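2-nitropropane dioxygenase (Streptomyces ansochromogenes, PDB 3BW2) is a flavin mononucleotide-dependent TIM-barrel oxidoreductase that probably uses molecular oxygen to denitrify alkyl nitronates such as propionate 3-nitronate. Local coordinates at residues Y85-Y96 with R281-P291. Residues are numbered along the deposited sequence; the frame is centred on the assembly and turned at random.
Sequences YAHQLAGEAAWY and RFLREHGPYAP
Glu92, Arg281 and Glu285 form a salt-bridge network, centred on the buried Glu92, between helices 90-95 and 281-286 of the TIM-barrel chain, away from the flavin; helix 296-311 packs alongside. Long side chains span the roughly antiparallel helices (152°). The Glu92 chain, turned about CB-CG (chi2 -68°), enters as a knob among Arg281, Phe282, Glu285 and His286. Arg281 meets it end-on and almost coplanar, NH1 giving 2.9 Å to Glu92 OE2 and NH2 3.0 Å to OE1, both on syn lone pairs. His286 NE2 adds a 2.6 Å hydrogen bond to Glu92 OE2 on its anti side, tilted 27° out of the carboxylate plane. That imidazole is clamped between Glu285 CB and Leu89 CD2, the methyl in CH-pi contact. Arg281 also bonds Glu285 OE2 through NH1 and Tyr96 OH, itself bonded to Asp313, through NH2. Farther along, Pro291 CD and Ala290 CA make CH-pi contacts over one face of Tyr85, whose OH bonds to Ala269 O. A methionine in place of Arg281 would probably leave Glu92 OE2 and Glu285 OE1, 3.8 Å apart, without their shared cation. Three donors imply that Glu92 is probably ionised, its charge balanced by Arg281.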
ATOM      1  N   TYR A  85     -29.295  -8.044   1.744  1.00 25.77           N
ATOM      2  CA  TYR A  85     -28.127  -8.804   2.170  1.00 24.41           C
ATOM      3  C   TYR A  85     -28.553  -9.896   3.141  1.00 24.69           C
ATOM      4  O   TYR A  85     -28.079 -11.031   3.059  1.00 24.16           O
ATOM      5  CB  TYR A  85     -27.104  -7.879   2.835  1.00 23.14           C
ATOM      6  CG  TYR A  85     -25.731  -8.493   2.983  1.00 22.39           C
ATOM      7  CD1 TYR A  85     -25.079  -9.054   1.884  1.00 23.07           C
ATOM      8  CD2 TYR A  85     -25.071  -8.491   4.212  1.00 22.12           C
ATOM      9  CE1 TYR A  85     -23.802  -9.597   2.001  1.00 22.77           C
ATOM     10  CE2 TYR A  85     -23.791  -9.030   4.344  1.00 23.48           C
ATOM     11  CZ  TYR A  85     -23.163  -9.581   3.233  1.00 22.59           C
ATOM     12  OH  TYR A  85     -21.895 -10.098   3.347  1.00 20.95           O
ATOM     13  N   ALA A  86     -29.454  -9.551   4.057  1.00 23.84           N
ATOM     14  CA  ALA A  86     -29.955 -10.512   5.033  1.00 26.16           C
ATOM     15  C   ALA A  86     -30.543 -11.703   4.286  1.00 27.16           C
ATOM     16  O   ALA A  86     -30.293 -12.861   4.627  1.00 27.95           O
ATOM     17  CB  ALA A  86     -31.021  -9.864   5.901  1.00 25.06           C
ATOM     18  N   HIS A  87     -31.330 -11.401   3.259  1.00 27.73           N
ATOM     19  CA  HIS A  87     -31.956 -12.430   2.441  1.00 29.37           C
ATOM     20  C   HIS A  87     -30.890 -13.347   1.845  1.00 29.17           C
ATOM     21  O   HIS A  87     -31.007 -14.573   1.895  1.00 28.74           O
ATOM     22  CB  HIS A  87     -32.763 -11.770   1.319  1.00 30.23           C
ATOM     23  CG  HIS A  87     -33.360 -12.741   0.348  1.00 33.46           C
ATOM     24  ND1 HIS A  87     -34.303 -13.677   0.715  1.00 34.20           N
ATOM     25  CD2 HIS A  87     -33.157 -12.912  -0.979  1.00 34.29           C
ATOM     26  CE1 HIS A  87     -34.657 -14.382  -0.346  1.00 34.91           C
ATOM     27  NE2 HIS A  87     -33.975 -13.938  -1.387  1.00 36.55           N
ATOM     28  N   GLN A  88     -29.844 -12.743   1.292  1.00 28.79           N
ATOM     29  CA  GLN A  88     -28.758 -13.494   0.675  1.00 29.50           C
ATOM     30  C   GLN A  88     -27.987 -14.346   1.678  1.00 28.30           C
ATOM     31  O   GLN A  88     -27.238 -15.241   1.289  1.00 28.70           O
ATOM     32  CB  GLN A  88     -27.803 -12.532  -0.034  1.00 30.17           C
ATOM     33  CG  GLN A  88     -28.496 -11.640  -1.055  1.00 33.56           C
ATOM     34  CD  GLN A  88     -27.572 -10.594  -1.642  1.00 35.90           C
ATOM     35  OE1 GLN A  88     -26.846  -9.913  -0.915  1.00 37.38           O
ATOM     36  NE2 GLN A  88     -27.602 -10.450  -2.963  1.00 34.63           N
ATOM     37  N   LEU A  89     -28.169 -14.069   2.966  1.00 27.22           N
ATOM     38  CA  LEU A  89     -27.486 -14.828   4.012  1.00 25.62           C
ATOM     39  C   LEU A  89     -28.361 -15.940   4.591  1.00 25.08           C
ATOM     40  O   LEU A  89     -27.943 -16.644   5.512  1.00 24.37           O
ATOM     41  CB  LEU A  89     -27.043 -13.896   5.147  1.00 25.08           C
ATOM     42  CG  LEU A  89     -25.961 -12.863   4.824  1.00 26.31           C
ATOM     43  CD1 LEU A  89     -25.716 -11.982   6.040  1.00 25.72           C
ATOM     44  CD2 LEU A  89     -24.678 -13.575   4.410  1.00 24.20           C
ATOM     45  N   ALA A  90     -29.569 -16.099   4.055  1.00 23.55           N
ATOM     46  CA  ALA A  90     -30.484 -17.127   4.546  1.00 25.02           C
ATOM     47  C   ALA A  90     -29.830 -18.505   4.532  1.00 24.97           C
ATOM     48  O   ALA A  90     -30.022 -19.296   5.454  1.00 25.68           O
ATOM     49  CB  ALA A  90     -31.755 -17.146   3.707  1.00 25.57           C
ATOM     50  N   GLY A  91     -29.057 -18.784   3.485  1.00 24.73           N
ATOM     51  CA  GLY A  91     -28.384 -20.067   3.386  1.00 25.80           C
ATOM     52  C   GLY A  91     -27.382 -20.269   4.508  1.00 25.19           C
ATOM     53  O   GLY A  91     -27.273 -21.361   5.066  1.00 25.35           O
ATOM     54  N   GLU A  92     -26.645 -19.213   4.837  1.00 24.80           N
ATOM     55  CA  GLU A  92     -25.651 -19.273   5.908  1.00 24.61           C
ATOM     56  C   GLU A  92     -26.352 -19.567   7.235  1.00 24.03           C
ATOM     57  O   GLU A  92     -25.891 -20.388   8.031  1.00 22.20           O
ATOM     58  CB  GLU A  92     -24.904 -17.936   6.015  1.00 23.51           C
ATOM     59  CG  GLU A  92     -24.169 -17.489   4.745  1.00 21.70           C
ATOM     60  CD  GLU A  92     -22.980 -18.372   4.396  1.00 23.44           C
ATOM     61  OE1 GLU A  92     -22.547 -19.170   5.256  1.00 21.19           O
ATOM     62  OE2 GLU A  92     -22.466 -18.259   3.263  1.00 22.80           O
ATOM     63  N   ALA A  93     -27.472 -18.889   7.466  1.00 23.76           N
ATOM     64  CA  ALA A  93     -28.237 -19.073   8.693  1.00 25.51           C
ATOM     65  C   ALA A  93     -28.687 -20.530   8.838  1.00 26.53           C
ATOM     66  O   ALA A  93     -28.544 -21.134   9.905  1.00 26.57           O
ATOM     67  CB  ALA A  93     -29.448 -18.144   8.693  1.00 24.64           C
ATOM     68  N   ALA A  94     -29.232 -21.087   7.763  1.00 26.48           N
ATOM     69  CA  ALA A  94     -29.695 -22.471   7.776  1.00 27.96           C
ATOM     70  C   ALA A  94     -28.529 -23.436   8.000  1.00 28.84           C
ATOM     71  O   ALA A  94     -28.616 -24.348   8.825  1.00 29.74           O
ATOM     72  CB  ALA A  94     -30.395 -22.797   6.463  1.00 27.21           C
ATOM     73  N   TRP A  95     -27.437 -23.226   7.271  1.00 27.71           N
ATOM     74  CA  TRP A  95     -26.265 -24.088   7.391  1.00 27.16           C
ATOM     75  C   TRP A  95     -25.677 -24.096   8.797  1.00 27.80           C
ATOM     76  O   TRP A  95     -25.417 -25.155   9.362  1.00 28.24           O
ATOM     77  CB  TRP A  95     -25.187 -23.670   6.389  1.00 25.17           C
ATOM     78  CG  TRP A  95     -23.992 -24.577   6.418  1.00 25.67           C
ATOM     79  CD1 TRP A  95     -22.787 -24.331   7.010  1.00 25.11           C
ATOM     80  CD2 TRP A  95     -23.912 -25.901   5.878  1.00 25.10           C
ATOM     81  NE1 TRP A  95     -21.959 -25.422   6.874  1.00 26.25           N
ATOM     82  CE2 TRP A  95     -22.626 -26.400   6.183  1.00 26.39           C
ATOM     83  CE3 TRP A  95     -24.804 -26.717   5.168  1.00 23.99           C
ATOM     84  CZ2 TRP A  95     -22.206 -27.683   5.802  1.00 25.30           C
ATOM     85  CZ3 TRP A  95     -24.387 -27.994   4.787  1.00 24.54           C
ATOM     86  CH2 TRP A  95     -23.098 -28.462   5.107  1.00 23.50           C
ATOM     87  N   TYR A  96     -25.460 -22.912   9.359  1.00 28.01           N
ATOM     88  CA  TYR A  96     -24.905 -22.809  10.698  1.00 27.60           C
ATOM     89  C   TYR A  96     -26.002 -22.978  11.739  1.00 29.09           C
ATOM     90  O   TYR A  96     -25.760 -22.831  12.934  1.00 28.68           O
ATOM     91  CB  TYR A  96     -24.192 -21.463  10.870  1.00 26.24           C
ATOM     92  CG  TYR A  96     -22.893 -21.392  10.097  1.00 24.63           C
ATOM     93  CD1 TYR A  96     -21.808 -22.200  10.447  1.00 24.20           C
ATOM     94  CD2 TYR A  96     -22.760 -20.558   8.987  1.00 22.35           C
ATOM     95  CE1 TYR A  96     -20.624 -22.184   9.709  1.00 22.82           C
ATOM     96  CE2 TYR A  96     -21.580 -20.536   8.239  1.00 23.16           C
ATOM     97  CZ  TYR A  96     -20.519 -21.351   8.606  1.00 22.29           C
ATOM     98  OH  TYR A  96     -19.360 -21.351   7.861  1.00 25.26           O
ATOM     99  N   ARG A 281     -14.353 -18.697   2.036  1.00 17.92           N
ATOM    100  CA  ARG A 281     -15.648 -18.936   1.406  1.00 18.74           C
ATOM    101  C   ARG A 281     -16.647 -17.798   1.585  1.00 19.37           C
ATOM    102  O   ARG A 281     -17.216 -17.300   0.611  1.00 18.90           O
ATOM    103  CB  ARG A 281     -16.264 -20.234   1.945  1.00 20.34           C
ATOM    104  CG  ARG A 281     -17.578 -20.620   1.269  1.00 22.83           C
ATOM    105  CD  ARG A 281     -18.228 -21.820   1.947  1.00 22.11           C
ATOM    106  NE  ARG A 281     -18.613 -21.525   3.326  1.00 22.43           N
ATOM    107  CZ  ARG A 281     -19.567 -20.665   3.675  1.00 23.65           C
ATOM    108  NH1 ARG A 281     -20.247 -20.000   2.748  1.00 24.44           N
ATOM    109  NH2 ARG A 281     -19.843 -20.468   4.957  1.00 22.54           N
ATOM    110  N   PHE A 282     -16.870 -17.394   2.833  1.00 17.71           N
ATOM    111  CA  PHE A 282     -17.822 -16.327   3.128  1.00 18.87           C
ATOM    112  C   PHE A 282     -17.485 -15.061   2.342  1.00 18.31           C
ATOM    113  O   PHE A 282     -18.363 -14.428   1.761  1.00 18.26           O
ATOM    114  CB  PHE A 282     -17.813 -16.017   4.631  1.00 17.71           C
ATOM    115  CG  PHE A 282     -19.029 -15.265   5.107  1.00 19.13           C
ATOM    116  CD1 PHE A 282     -20.067 -15.934   5.747  1.00 17.57           C
ATOM    117  CD2 PHE A 282     -19.142 -13.894   4.902  1.00 18.14           C
ATOM    118  CE1 PHE A 282     -21.200 -15.244   6.174  1.00 20.31           C
ATOM    119  CE2 PHE A 282     -20.270 -13.198   5.324  1.00 18.54           C
ATOM    120  CZ  PHE A 282     -21.300 -13.873   5.962  1.00 18.61           C
ATOM    121  N   LEU A 283     -16.210 -14.697   2.319  1.00 20.83           N
ATOM    122  CA  LEU A 283     -15.794 -13.494   1.609  1.00 22.35           C
ATOM    123  C   LEU A 283     -16.034 -13.631   0.107  1.00 22.91           C
ATOM    124  O   LEU A 283     -16.597 -12.734  -0.521  1.00 22.20           O
ATOM    125  CB  LEU A 283     -14.320 -13.190   1.901  1.00 21.81           C
ATOM    126  CG  LEU A 283     -13.821 -11.777   1.573  1.00 24.55           C
ATOM    127  CD1 LEU A 283     -12.550 -11.486   2.365  1.00 22.12           C
ATOM    128  CD2 LEU A 283     -13.582 -11.636   0.071  1.00 26.13           C
ATOM    129  N   ARG A 284     -15.624 -14.757  -0.468  1.00 24.40           N
ATOM    130  CA  ARG A 284     -15.813 -14.978  -1.897  1.00 26.50           C
ATOM    131  C   ARG A 284     -17.285 -14.929  -2.297  1.00 26.51           C
ATOM    132  O   ARG A 284     -17.642 -14.350  -3.321  1.00 24.22           O
ATOM    133  CB  ARG A 284     -15.225 -16.332  -2.316  1.00 29.38           C
ATOM    134  CG  ARG A 284     -13.715 -16.336  -2.508  1.00 32.34           C
ATOM    135  CD  ARG A 284     -13.244 -17.676  -3.056  1.00 37.53           C
ATOM    136  NE  ARG A 284     -13.189 -18.702  -2.019  1.00 43.69           N
ATOM    137  CZ  ARG A 284     -12.177 -18.849  -1.168  1.00 46.47           C
ATOM    138  NH1 ARG A 284     -11.127 -18.041  -1.234  1.00 49.10           N
ATOM    139  NH2 ARG A 284     -12.216 -19.799  -0.242  1.00 48.57           N
ATOM    140  N   GLU A 285     -18.141 -15.525  -1.474  1.00 27.03           N
ATOM    141  CA  GLU A 285     -19.567 -15.576  -1.767  1.00 27.44           C
ATOM    142  C   GLU A 285     -20.372 -14.301  -1.558  1.00 26.77           C
ATOM    143  O   GLU A 285     -21.189 -13.940  -2.403  1.00 25.80           O
ATOM    144  CB  GLU A 285     -20.225 -16.691  -0.957  1.00 29.48           C
ATOM    145  CG  GLU A 285     -19.964 -18.088  -1.478  1.00 36.13           C
ATOM    146  CD  GLU A 285     -20.710 -19.142  -0.684  1.00 39.08           C
ATOM    147  OE1 GLU A 285     -21.911 -18.935  -0.399  1.00 44.17           O
ATOM    148  OE2 GLU A 285     -20.100 -20.180  -0.351  1.00 42.04           O
ATOM    149  N   HIS A 286     -20.148 -13.623  -0.439  1.00 25.60           N
ATOM    150  CA  HIS A 286     -20.916 -12.426  -0.115  1.00 24.98           C
ATOM    151  C   HIS A 286     -20.189 -11.095  -0.277  1.00 25.54           C
ATOM    152  O   HIS A 286     -20.825 -10.044  -0.367  1.00 25.51           O
ATOM    153  CB  HIS A 286     -21.441 -12.563   1.311  1.00 24.42           C
ATOM    154  CG  HIS A 286     -22.093 -13.884   1.577  1.00 24.43           C
ATOM    155  ND1 HIS A 286     -23.276 -14.263   0.979  1.00 24.65           N
ATOM    156  CD2 HIS A 286     -21.705 -14.934   2.339  1.00 23.34           C
ATOM    157  CE1 HIS A 286     -23.588 -15.488   1.361  1.00 23.44           C
ATOM    158  NE2 HIS A 286     -22.650 -15.918   2.186  1.00 23.59           N
ATOM    159  N   GLY A 287     -18.864 -11.138  -0.313  1.00 24.69           N
ATOM    160  CA  GLY A 287     -18.095  -9.917  -0.466  1.00 27.06           C
ATOM    161  C   GLY A 287     -18.542  -9.003  -1.599  1.00 28.30           C
ATOM    162  O   GLY A 287     -18.733  -7.806  -1.381  1.00 28.84           O
ATOM    163  N   PRO A 288     -18.728  -9.532  -2.820  1.00 28.23           N
ATOM    164  CA  PRO A 288     -19.152  -8.732  -3.975  1.00 29.64           C
ATOM    165  C   PRO A 288     -20.497  -8.024  -3.822  1.00 30.35           C
ATOM    166  O   PRO A 288     -20.783  -7.067  -4.538  1.00 32.12           O
ATOM    167  CB  PRO A 288     -19.195  -9.757  -5.110  1.00 28.24           C
ATOM    168  CG  PRO A 288     -18.203 -10.786  -4.688  1.00 27.08           C
ATOM    169  CD  PRO A 288     -18.503 -10.931  -3.220  1.00 27.18           C
ATOM    170  N   TYR A 289     -21.320  -8.475  -2.884  1.00 31.56           N
ATOM    171  CA  TYR A 289     -22.644  -7.890  -2.721  1.00 32.03           C
ATOM    172  C   TYR A 289     -22.894  -7.205  -1.385  1.00 31.23           C
ATOM    173  O   TYR A 289     -23.978  -6.663  -1.159  1.00 31.07           O
ATOM    174  CB  TYR A 289     -23.682  -8.991  -2.950  1.00 36.23           C
ATOM    175  CG  TYR A 289     -23.327  -9.859  -4.138  1.00 40.02           C
ATOM    176  CD1 TYR A 289     -23.444  -9.372  -5.441  1.00 41.86           C
ATOM    177  CD2 TYR A 289     -22.786 -11.134  -3.959  1.00 41.15           C
ATOM    178  CE1 TYR A 289     -23.025 -10.128  -6.536  1.00 42.35           C
ATOM    179  CE2 TYR A 289     -22.361 -11.901  -5.049  1.00 41.32           C
ATOM    180  CZ  TYR A 289     -22.482 -11.388  -6.333  1.00 42.95           C
ATOM    181  OH  TYR A 289     -22.035 -12.118  -7.412  1.00 43.90           O
ATOM    182  N   ALA A 290     -21.896  -7.223  -0.507  1.00 28.60           N
ATOM    183  CA  ALA A 290     -22.029  -6.611   0.812  1.00 26.74           C
ATOM    184  C   ALA A 290     -22.232  -5.102   0.723  1.00 27.07           C
ATOM    185  O   ALA A 290     -21.438  -4.391   0.102  1.00 26.65           O
ATOM    186  CB  ALA A 290     -20.802  -6.916   1.650  1.00 27.14           C
ATOM    187  N   PRO A 291     -23.305  -4.594   1.349  1.00 26.14           N
ATOM    188  CA  PRO A 291     -23.619  -3.164   1.344  1.00 26.74           C
ATOM    189  C   PRO A 291     -22.878  -2.386   2.428  1.00 26.69           C
ATOM    190  O   PRO A 291     -22.402  -2.961   3.406  1.00 24.74           O
ATOM    191  CB  PRO A 291     -25.124  -3.153   1.573  1.00 27.03           C
ATOM    192  CG  PRO A 291     -25.289  -4.281   2.560  1.00 25.71           C
ATOM    193  CD  PRO A 291     -24.393  -5.367   1.983  1.00 25.89           C
TER
HETATM  194  O   HOH W   1     -26.611  -7.314  -1.372  1.00 26.05           O
HETATM  195  O   HOH W   2     -24.398 -11.990  -0.778  1.00 27.51           O